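Local coordinates for protein MymaA.19257.a.B3 (Mycobacterium marinum, PDB 6Q10) that is of unknown function but probably acts at the cell envelope, this chain being the soluble LytR_C-type domain of a membrane-associated secreted protein, at residues T20-A25 against T87-W92; R33-S38 against S109-L114; G76-G81 against P96-F101. One frame throughout, in Å; residues are numbered along the deposited sequence. Where two conformers were deposited one is given.

Contact 1 of 3, residues T20-A25 against T87-W92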
loop_
_atom_site.group_PDB
_atom_site.type_symbol
_atom_site.label_atom_id
_atom_site.label_comp_id
_atom_site.label_asym_id
_atom_site.label_seq_id
_atom_site.Cartn_x
_atom_site.Cartn_y
_atom_site.Cartn_z
ATOM N N THR A 20 6.056 -1.882 -10.753
ATOM C CA THR A 20 5.014 -2.364 -11.651
ATOM C C THR A 20 5.238 -3.812 -12.060
ATOM O O THR A 20 4.269 -4.527 -12.343
ATOM C CB THR A 20 4.948 -1.464 -12.879
ATOM O OG1 THR A 20 4.549 -0.166 -12.455
ATOM C CG2 THR A 20 3.945 -1.992 -13.893
ATOM N N ASP A 21 6.476 -4.282 -12.026
ATOM C CA ASP A 21 6.771 -5.658 -12.410
ATOM C C ASP A 21 6.598 -6.658 -11.273
ATOM O O ASP A 21 6.767 -7.859 -11.513
ATOM C CB ASP A 21 8.193 -5.752 -12.961
ATOM C CG ASP A 21 8.312 -5.164 -14.358
ATOM O OD1 ASP A 21 7.278 -5.075 -15.059
ATOM O OD2 ASP A 21 9.436 -4.790 -14.753
ATOM N N VAL A 22 6.259 -6.215 -10.066
ATOM C CA VAL A 22 6.080 -7.123 -8.935
ATOM C C VAL A 22 4.655 -7.672 -8.940
ATOM O O VAL A 22 3.685 -6.914 -9.030
ATOM C CB VAL A 22 6.397 -6.404 -7.619
ATOM C CG1 VAL A 22 6.065 -7.329 -6.405
ATOM C CG2 VAL A 22 7.850 -5.937 -7.613
ATOM N N THR A 23 4.520 -8.986 -8.865
ATOM C CA THR A 23 3.192 -9.577 -8.750
ATOM C C THR A 23 2.639 -9.315 -7.356
ATOM O O THR A 23 3.293 -9.681 -6.362
ATOM C CB THR A 23 3.242 -11.074 -9.001
ATOM O OG1 THR A 23 3.746 -11.301 -10.324
ATOM C CG2 THR A 23 1.861 -11.656 -8.892
ATOM N N PRO A 24 1.474 -8.670 -7.224
ATOM C CA PRO A 24 0.949 -8.379 -5.883
ATOM C C PRO A 24 0.597 -9.664 -5.153
ATOM O O PRO A 24 0.194 -10.673 -5.751
ATOM C CB PRO A 24 -0.295 -7.525 -6.138
ATOM C CG PRO A 24 -0.260 -7.154 -7.598
ATOM C CD PRO A 24 0.680 -8.067 -8.309
ATOM N N ALA A 25 0.752 -9.593 -3.830
ATOM C CA ALA A 25 0.396 -10.669 -2.922
ATOM C C ALA A 25 -1.104 -10.932 -2.899
ATOM O O ALA A 25 -1.918 -10.035 -3.100
ATOM C CB ALA A 25 0.833 -10.306 -1.496
ATOM N N THR A 87 3.485 -7.739 -0.930
ATOM C CA THR A 87 2.468 -7.054 -0.162
ATOM C C THR A 87 2.439 -5.576 -0.492
ATOM O O THR A 87 1.364 -4.988 -0.665
ATOM C CB THR A 87 2.719 -7.271 1.321
ATOM O OG1 THR A 87 2.506 -8.664 1.602
ATOM C CG2 THR A 87 1.754 -6.440 2.140
ATOM N N ALA A 88 3.611 -4.960 -0.596
ATOM C CA ALA A 88 3.636 -3.544 -0.936
ATOM C C ALA A 88 2.995 -3.300 -2.299
ATOM O O ALA A 88 2.299 -2.300 -2.492
ATOM C CB ALA A 88 5.076 -3.034 -0.924
ATOM N N ALA A 89 3.192 -4.228 -3.245
ATOM C CA ALA A 89 2.581 -4.073 -4.565
ATOM C C ALA A 89 1.066 -4.119 -4.461
ATOM O O ALA A 89 0.365 -3.423 -5.209
ATOM C CB ALA A 89 3.080 -5.169 -5.503
ATOM N N ALA A 90 0.543 -4.986 -3.577
ATOM C CA ALA A 90 -0.897 -5.059 -3.365
ATOM C C ALA A 90 -1.428 -3.768 -2.746
ATOM O O ALA A 90 -2.454 -3.241 -3.193
ATOM C CB ALA A 90 -1.238 -6.271 -2.469
ATOM N N VAL A 91 -0.747 -3.258 -1.710
ATOM C CA VAL A 91 -1.155 -1.987 -1.115
ATOM C C VAL A 91 -1.097 -0.867 -2.151
ATOM O O VAL A 91 -1.961 0.018 -2.181
ATOM C CB VAL A 91 -0.278 -1.665 0.107
ATOM C CG1 VAL A 91 -0.692 -0.325 0.712
ATOM C CG2 VAL A 91 -0.428 -2.785 1.152
ATOM N N TRP A 92 -0.082 -0.888 -3.019
ATOM C CA TRP A 92 0.084 0.200 -3.979
ATOM C C TRP A 92 -1.061 0.284 -4.981
ATOM O O TRP A 92 -1.302 1.348 -5.553
ATOM C CB TRP A 92 1.443 -0.000 -4.685
ATOM C CG TRP A 92 2.006 1.162 -5.429
ATOM C CD1 TRP A 92 1.977 2.476 -5.075
ATOM C CD2 TRP A 92 2.724 1.083 -6.663
ATOM N NE1 TRP A 92 2.655 3.226 -6.024
ATOM C CE2 TRP A 92 3.100 2.388 -7.017
ATOM C CE3 TRP A 92 3.052 0.027 -7.515
ATOM C CZ2 TRP A 92 3.816 2.660 -8.193
ATOM C CZ3 TRP A 92 3.771 0.304 -8.674
ATOM C CH2 TRP A 92 4.141 1.603 -8.986
#

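Contact 2 of 3, residues R33-S38 against S109-L114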
loop_
_atom_site.group_PDB
_atom_site.type_symbol
_atom_site.label_atom_id
_atom_site.label_comp_id
_atom_site.label_asym_id
_atom_site.label_seq_id
_atom_site.Cartn_x
_atom_site.Cartn_y
_atom_site.Cartn_z
ATOM N N ARG A 33 0.532 -2.557 8.258
ATOM C CA ARG A 33 0.341 -1.611 9.347
ATOM C C ARG A 33 0.005 -0.279 8.713
ATOM O O ARG A 33 0.742 0.176 7.847
ATOM C CB ARG A 33 1.603 -1.443 10.189
ATOM C CG ARG A 33 2.186 -2.684 10.761
ATOM C CD ARG A 33 3.268 -2.260 11.772
ATOM N NE ARG A 33 4.050 -3.394 12.262
ATOM C CZ ARG A 33 5.164 -3.844 11.682
ATOM N NH1 ARG A 33 5.633 -3.256 10.585
ATOM N NH2 ARG A 33 5.806 -4.888 12.188
ATOM N N VAL A 34 -1.092 0.349 9.142
ATOM C CA VAL A 34 -1.450 1.693 8.677
ATOM C C VAL A 34 -0.977 2.682 9.733
ATOM O O VAL A 34 -1.323 2.552 10.909
ATOM C CB VAL A 34 -2.958 1.823 8.434
ATOM C CG1 VAL A 34 -3.261 3.211 7.836
ATOM C CG2 VAL A 34 -3.433 0.711 7.499
ATOM N N LEU A 35 -0.144 3.634 9.325
ATOM C CA LEU A 35 0.482 4.588 10.241
ATOM C C LEU A 35 0.009 5.989 9.885
ATOM O O LEU A 35 0.119 6.412 8.735
ATOM C CB LEU A 35 2.023 4.505 10.183
ATOM C CG LEU A 35 2.607 3.114 10.502
ATOM C CD1 LEU A 35 4.104 3.115 10.383
ATOM C CD2 LEU A 35 2.188 2.659 11.910
ATOM N N ASN A 36 -0.498 6.698 10.880
ATOM C CA ASN A 36 -0.993 8.061 10.708
ATOM C C ASN A 36 0.177 9.037 10.728
ATOM O O ASN A 36 0.842 9.191 11.757
ATOM C CB ASN A 36 -1.981 8.388 11.833
ATOM C CG ASN A 36 -2.569 9.788 11.728
ATOM O OD1 ASN A 36 -1.860 10.766 11.468
ATOM N ND2 ASN A 36 -3.883 9.886 11.932
ATOM N N ALA A 37 0.411 9.714 9.610
ATOM C CA ALA A 37 1.302 10.864 9.563
ATOM C C ALA A 37 0.552 12.054 8.989
ATOM O O ALA A 37 1.161 12.950 8.402
ATOM C CB ALA A 37 2.562 10.565 8.753
ATOM N N SER A 38 -0.781 12.030 9.091
ATOM C CA SER A 38 -1.636 13.000 8.422
ATOM C C SER A 38 -2.158 14.072 9.351
ATOM O O SER A 38 -2.556 15.140 8.880
ATOM C CB SER A 38 -2.848 12.296 7.800
ATOM O OG SER A 38 -3.714 11.859 8.850
ATOM N N SER A 109 6.539 -7.485 6.761
ATOM C CA SER A 109 5.537 -6.491 7.081
ATOM C C SER A 109 5.694 -5.289 6.164
ATOM O O SER A 109 6.778 -5.002 5.633
ATOM C CB SER A 109 5.665 -6.038 8.530
ATOM O OG SER A 109 6.897 -5.351 8.738
ATOM N N VAL A 110 4.589 -4.574 5.997
ATOM C CA VAL A 110 4.552 -3.382 5.160
ATOM C C VAL A 110 3.802 -2.282 5.901
ATOM O O VAL A 110 2.736 -2.534 6.479
ATOM C CB VAL A 110 3.859 -3.715 3.832
ATOM C CG1 VAL A 110 3.654 -2.440 3.023
ATOM C CG2 VAL A 110 4.696 -4.747 3.054
ATOM N N ASP A 111 4.354 -1.060 5.890
ATOM C CA ASP A 111 3.683 0.085 6.492
ATOM C C ASP A 111 3.086 0.962 5.395
ATOM O O ASP A 111 3.818 1.426 4.522
ATOM C CB ASP A 111 4.660 0.907 7.325
ATOM C CG ASP A 111 5.327 0.097 8.445
ATOM O OD1 ASP A 111 4.735 -0.896 8.892
ATOM O OD2 ASP A 111 6.442 0.452 8.871
ATOM N N LEU A 112 1.770 1.211 5.464
ATOM C CA LEU A 112 1.095 2.218 4.652
ATOM C C LEU A 112 1.002 3.467 5.516
ATOM O O LEU A 112 0.327 3.461 6.550
ATOM C CB LEU A 112 -0.292 1.747 4.220
ATOM C CG LEU A 112 -1.131 2.840 3.571
ATOM C CD1 LEU A 112 -0.473 3.396 2.290
ATOM C CD2 LEU A 112 -2.519 2.236 3.279
ATOM N N VAL A 113 1.760 4.506 5.146
ATOM C CA VAL A 113 1.882 5.721 5.935
ATOM C C VAL A 113 1.020 6.793 5.290
ATOM O O VAL A 113 1.246 7.154 4.130
ATOM C CB VAL A 113 3.343 6.178 6.021
ATOM C CG1 VAL A 113 3.459 7.343 7.033
ATOM C CG2 VAL A 113 4.214 4.994 6.450
ATOM N N LEU A 114 0.021 7.273 6.015
ATOM C CA LEU A 114 -0.925 8.249 5.478
ATOM C C LEU A 114 -0.359 9.639 5.678
ATOM O O LEU A 114 -0.115 10.055 6.811
ATOM C CB LEU A 114 -2.272 8.149 6.183
ATOM C CG LEU A 114 -2.772 6.699 6.155
ATOM C CD1 LEU A 114 -4.141 6.720 6.844
ATOM C CD2 LEU A 114 -2.853 6.117 4.756
#

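Contact 3 of 3, residues G76-G81 against P96-F101. With EDO (1,2-ethanediol), chain B.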
loop_
_atom_site.group_PDB
_atom_site.type_symbol
_atom_site.label_atom_id
_atom_site.label_comp_id
_atom_site.label_asym_id
_atom_site.label_seq_id
_atom_site.Cartn_x
_atom_site.Cartn_y
_atom_site.Cartn_z
ATOM N N GLY A 76 1.342 9.966 0.925
ATOM C CA GLY A 76 1.859 9.046 1.920
ATOM C C GLY A 76 2.985 8.202 1.367
ATOM O O GLY A 76 3.558 8.498 0.338
ATOM N N GLN A 77 3.310 7.137 2.098
ATOM C CA GLN A 77 4.436 6.274 1.750
ATOM C C GLN A 77 4.033 4.831 1.954
ATOM O O GLN A 77 3.155 4.533 2.765
ATOM C CB GLN A 77 5.680 6.542 2.627
ATOM C CG GLN A 77 6.160 7.941 2.506
ATOM C CD GLN A 77 7.267 8.269 3.480
ATOM O OE1 GLN A 77 7.436 7.610 4.518
ATOM N NE2 GLN A 77 8.036 9.311 3.146
ATOM N N ILE A 78 4.670 3.930 1.214
ATOM C CA ILE A 78 4.596 2.505 1.509
ATOM C C ILE A 78 6.012 2.047 1.808
ATOM O O ILE A 78 6.904 2.209 0.967
ATOM C CB ILE A 78 3.985 1.705 0.354
ATOM C CG1 ILE A 78 2.570 2.204 0.068
ATOM C CG2 ILE A 78 3.928 0.201 0.709
ATOM C CD1 ILE A 78 1.967 1.608 -1.221
ATOM N N ARG A 79 6.231 1.551 3.025
ATOM C CA ARG A 79 7.564 1.179 3.501
ATOM C C ARG A 79 7.610 -0.331 3.691
ATOM O O ARG A 79 6.685 -0.918 4.268
ATOM C CB ARG A 79 7.901 1.876 4.812
ATOM C CG ARG A 79 7.775 3.394 4.815
ATOM C CD ARG A 79 8.021 3.895 6.226
ATOM N NE ARG A 79 7.764 5.334 6.307
ATOM C CZ ARG A 79 7.433 5.974 7.417
ATOM N NH1 ARG A 79 7.321 5.310 8.565
ATOM N NH2 ARG A 79 7.204 7.292 7.383
ATOM N N PHE A 80 8.678 -0.959 3.208
ATOM C CA PHE A 80 8.729 -2.423 3.190
ATOM C C PHE A 80 10.176 -2.856 3.055
ATOM O O PHE A 80 11.060 -2.062 2.724
ATOM C CB PHE A 80 7.910 -2.989 2.019
ATOM C CG PHE A 80 8.321 -2.426 0.692
ATOM C CD1 PHE A 80 9.197 -3.105 -0.131
ATOM C CD2 PHE A 80 7.824 -1.204 0.266
ATOM C CE1 PHE A 80 9.581 -2.576 -1.349
ATOM C CE2 PHE A 80 8.203 -0.674 -0.959
ATOM C CZ PHE A 80 9.091 -1.360 -1.757
ATOM N N GLY A 81 10.409 -4.138 3.310
ATOM C CA GLY A 81 11.656 -4.778 2.969
ATOM C C GLY A 81 11.446 -5.705 1.780
ATOM O O GLY A 81 10.327 -5.952 1.346
ATOM N N PRO A 96 -2.211 4.319 -4.868
ATOM C CA PRO A 96 -1.253 4.386 -5.980
ATOM C C PRO A 96 -0.411 5.640 -6.017
ATOM O O PRO A 96 0.558 5.679 -6.802
ATOM C CB PRO A 96 -2.162 4.300 -7.220
ATOM C CG PRO A 96 -3.498 4.872 -6.746
ATOM C CD PRO A 96 -3.608 4.339 -5.322
ATOM N N CYS A 97 -0.750 6.686 -5.258
ATOM C CA CYS A 97 0.000 7.932 -5.364
ATOM C C CYS A 97 0.927 8.134 -4.177
ATOM O O CYS A 97 1.399 9.247 -3.940
ATOM C CB CYS A 97 -0.957 9.102 -5.568
ATOM S SG CYS A 97 -1.830 8.885 -7.184
ATOM N N THR A 98 1.185 7.065 -3.437
ATOM C CA THR A 98 2.177 7.080 -2.370
ATOM C C THR A 98 3.577 6.813 -2.933
ATOM O O THR A 98 3.739 6.303 -4.048
ATOM C CB THR A 98 1.840 6.050 -1.299
ATOM O OG1 THR A 98 1.736 4.757 -1.903
ATOM C CG2 THR A 98 0.536 6.425 -0.580
ATOM N N GLU A 99 4.592 7.211 -2.158
ATOM C CA GLU A 99 5.996 6.986 -2.484
ATOM C C GLU A 99 6.433 5.666 -1.867
ATOM O O GLU A 99 6.086 5.363 -0.719
ATOM C CB GLU A 99 6.873 8.128 -1.956
ATOM C CG GLU A 99 6.456 9.461 -2.519
ATOM C CD GLU A 99 7.557 10.482 -2.419
ATOM O OE1 GLU A 99 8.474 10.284 -1.596
ATOM O OE2 GLU A 99 7.510 11.474 -3.182
ATOM N N LEU A 100 7.210 4.890 -2.625
ATOM C CA LEU A 100 7.662 3.557 -2.210
ATOM C C LEU A 100 9.079 3.610 -1.654
ATOM O O LEU A 100 9.983 4.104 -2.332
ATOM C CB LEU A 100 7.652 2.605 -3.413
ATOM C CG LEU A 100 6.336 2.498 -4.175
ATOM C CD1 LEU A 100 6.550 1.729 -5.476
ATOM C CD2 LEU A 100 5.308 1.831 -3.299
ATOM N N PHE A 101 9.285 3.008 -0.466
ATOM C CA PHE A 101 10.605 2.935 0.156
ATOM C C PHE A 101 10.897 1.521 0.626
ATOM O O PHE A 101 10.119 0.956 1.394
ATOM C CB PHE A 101 10.694 3.899 1.346
ATOM C CG PHE A 101 10.769 5.337 0.919
ATOM C CD1 PHE A 101 11.978 5.914 0.569
ATOM C CD2 PHE A 101 9.601 6.082 0.808
ATOM C CE1 PHE A 101 12.031 7.233 0.164
ATOM C CE2 PHE A 101 9.662 7.412 0.409
ATOM C CZ PHE A 101 10.870 7.963 0.068
HETATM C C1 EDO B . 7.570 5.453 -6.530
HETATM O O1 EDO B . 8.225 5.495 -5.246
HETATM C C2 EDO B . 6.270 6.246 -6.515
HETATM O O2 EDO B . 6.521 7.597 -6.116
HETATM O O HOH W 1 2.761 10.845 -1.950
HETATM O O HOH W 2 7.386 10.626 0.669
#

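Contact 1 of 3, residues T20-A25 against T87-W92
V22, P24 and A25 lay a stretch of irregular chain against one flank of helix 85-94, and most of what joins them is apolar. A89 is the shared partner: V22 CG1 lies 3.8 Å from A89 CB, and the same methyl backs onto the P24 ring carbon CB. V22 reaches it because CG1 stands anti to its own backbone N (chi1 174°), and it is this branch, not CG2, that does the touching. One residue further along the helix, P24 CB comes to 4.0 Å from A90 CB, so the proline sits across two successive alanine methyls. Small side chains on this flank let the loop come close to the helix backbone: P24 CB is only 3.7 Å from A90 N. A25 does the same a turn earlier, its methyl pressing on the backbone of T87 with A25 CB 3.7 Å from T87 N, and with T87 OG1 also alongside.

The helix so covered is the connecting helix of a beta-alpha-beta unit in the LytR_C fold. It packs on strand 76-80 through A88 and V91, while the loop 20-25 lies on a different flank; L134, and I147 of helix 144-153, also touch P24.

The aromatic contact lies at the T20 end. Here T20 N approaches the edge of the indole, 3.8 Å from W92 CZ3 and near the ring plane. T20 OG1 lies 3.9 Å from W92 CZ3, and its hydrogen bond goes to R16 O in its own helix. The indole of W92 is stacked with H151 as well. At the other end, A25 and A86 are linked by a backbone hydrogen bond just ahead of T87.

Contact 2 of 3, residues R33-S38 against S109-L114
R33 NH1 turns to two oxygens of the neighbouring strand. The stronger partner is D111 OD1, 3.0 Å from NH1: this salt bridge uses the syn lone pair of the oxygen and lies in the guanidinium plane, although the two flat groups are turned 60° apart. The second, S109 OG, is a weak hydrogen bond from NH1 at 3.1 Å, bent to 133° at the hydrogen. The R33 chain runs extended from CG to NE beside D111 and points the same way, so that its CB, CG and CD line the carboxylate as well. D111 and S109 are also bound by R105, and D107 takes a further bond with S109 OG; with two arginines close together here, the carboxylate would be expected to ease their repulsion.

Behind this cluster the backbones pair in parallel. R33 and L35 supply both N-H and C=O to the other strand, beginning with R33 N to V110 O and L112 N to R33 O, each 2.8 Å. L35 N to L112 O and L114 N to L35 O continue the ladder, and A37 N extends it to L114 O in a more bent bond of 2.9 Å. The backbone of V34, between R33 and L35, bonds to T60 and A62 on the other side.

The faces differ in character. On one, L35 CD1 lies 3.8 Å from D111 CG, so that a leucine methyl packs against the carboxylate carbon. Just beyond the paired residues, A37 CB meets V113 CG1. On the opposite face V34 CG1 packs on L114 CD1 at 3.8 Å, beneath A44, V47 and L51 of helix 43-54. A helix laid over the apolar face of adjacent parallel strands is the layered pattern of an alpha/beta sheet, here within the sheet of the LytR_C-type domain.

Contact 3 of 3, residues G76-G81 against P96-F101
Q77 and F101 cross obliquely on one face of two parallel strands, amide and ring planes 55° apart, with Q77 NE2 3.7 Å from F101 CE2. R79 holds the other end of that amide: NE and NH2 grip Q77 OE1 side-on in the guanidinium plane, each at 2.9 Å. NE2 bonds to Y67 and a water, so both polar ends of Q77 are tied.

On the opposite face I78 and L100 lie side by side, L100 CD2 3.9 Å from I78 CB. T98 meets I78 at about a right angle, its OG1 3.2 Å from I78 CD1, while that hydroxyl bonds to A95 O. F80 sets its ring against the backbone: with chi1 at 55°, CG falls between N and the carbonyl carbon, and F101 O stands 3.3 Å above the ring plane toward the rim. The same oxygen accepts from F80 N, and L100 CB touches the ring edge. E99 N to G76 O, I78 N to E99 O and F101 N to I78 O complete the parallel ladder.

L100 N donates to a 1,2-ethanediol, probably from the crystallisation liquor, which also bonds V14 O and R13 NE on the side of strand 12-14. Beneath I78 and F80 lies helix 85-94, which connects the two strands: a classical beta-alpha-beta crossover, with the C97–C155 disulfide joining the loop between helix and second strand to the C-terminal residue.

From the N terminus, the chain lays down 20-25 and then strand 32-36, leaving contacts 1 and 2 both waiting for partners. Strand 76-80 opens contact 3; helix 85-94 then closes contact 1, strand 99-102 closes contact 3, and strand 110-114 finally closes contact 2. Contact 1 therefore crosses both others, whereas the short loop of contact 3 falls wholly within the long one of contact 2. Strands 76-80 and 110-114 are antiparallel neighbours, joining contacts 2 and 3 in one mixed sheet. The helix of contact 1 packs on that sheet, A88 against F80 and T87 against V110, and thereby ties the loop after helix 16-20 to it.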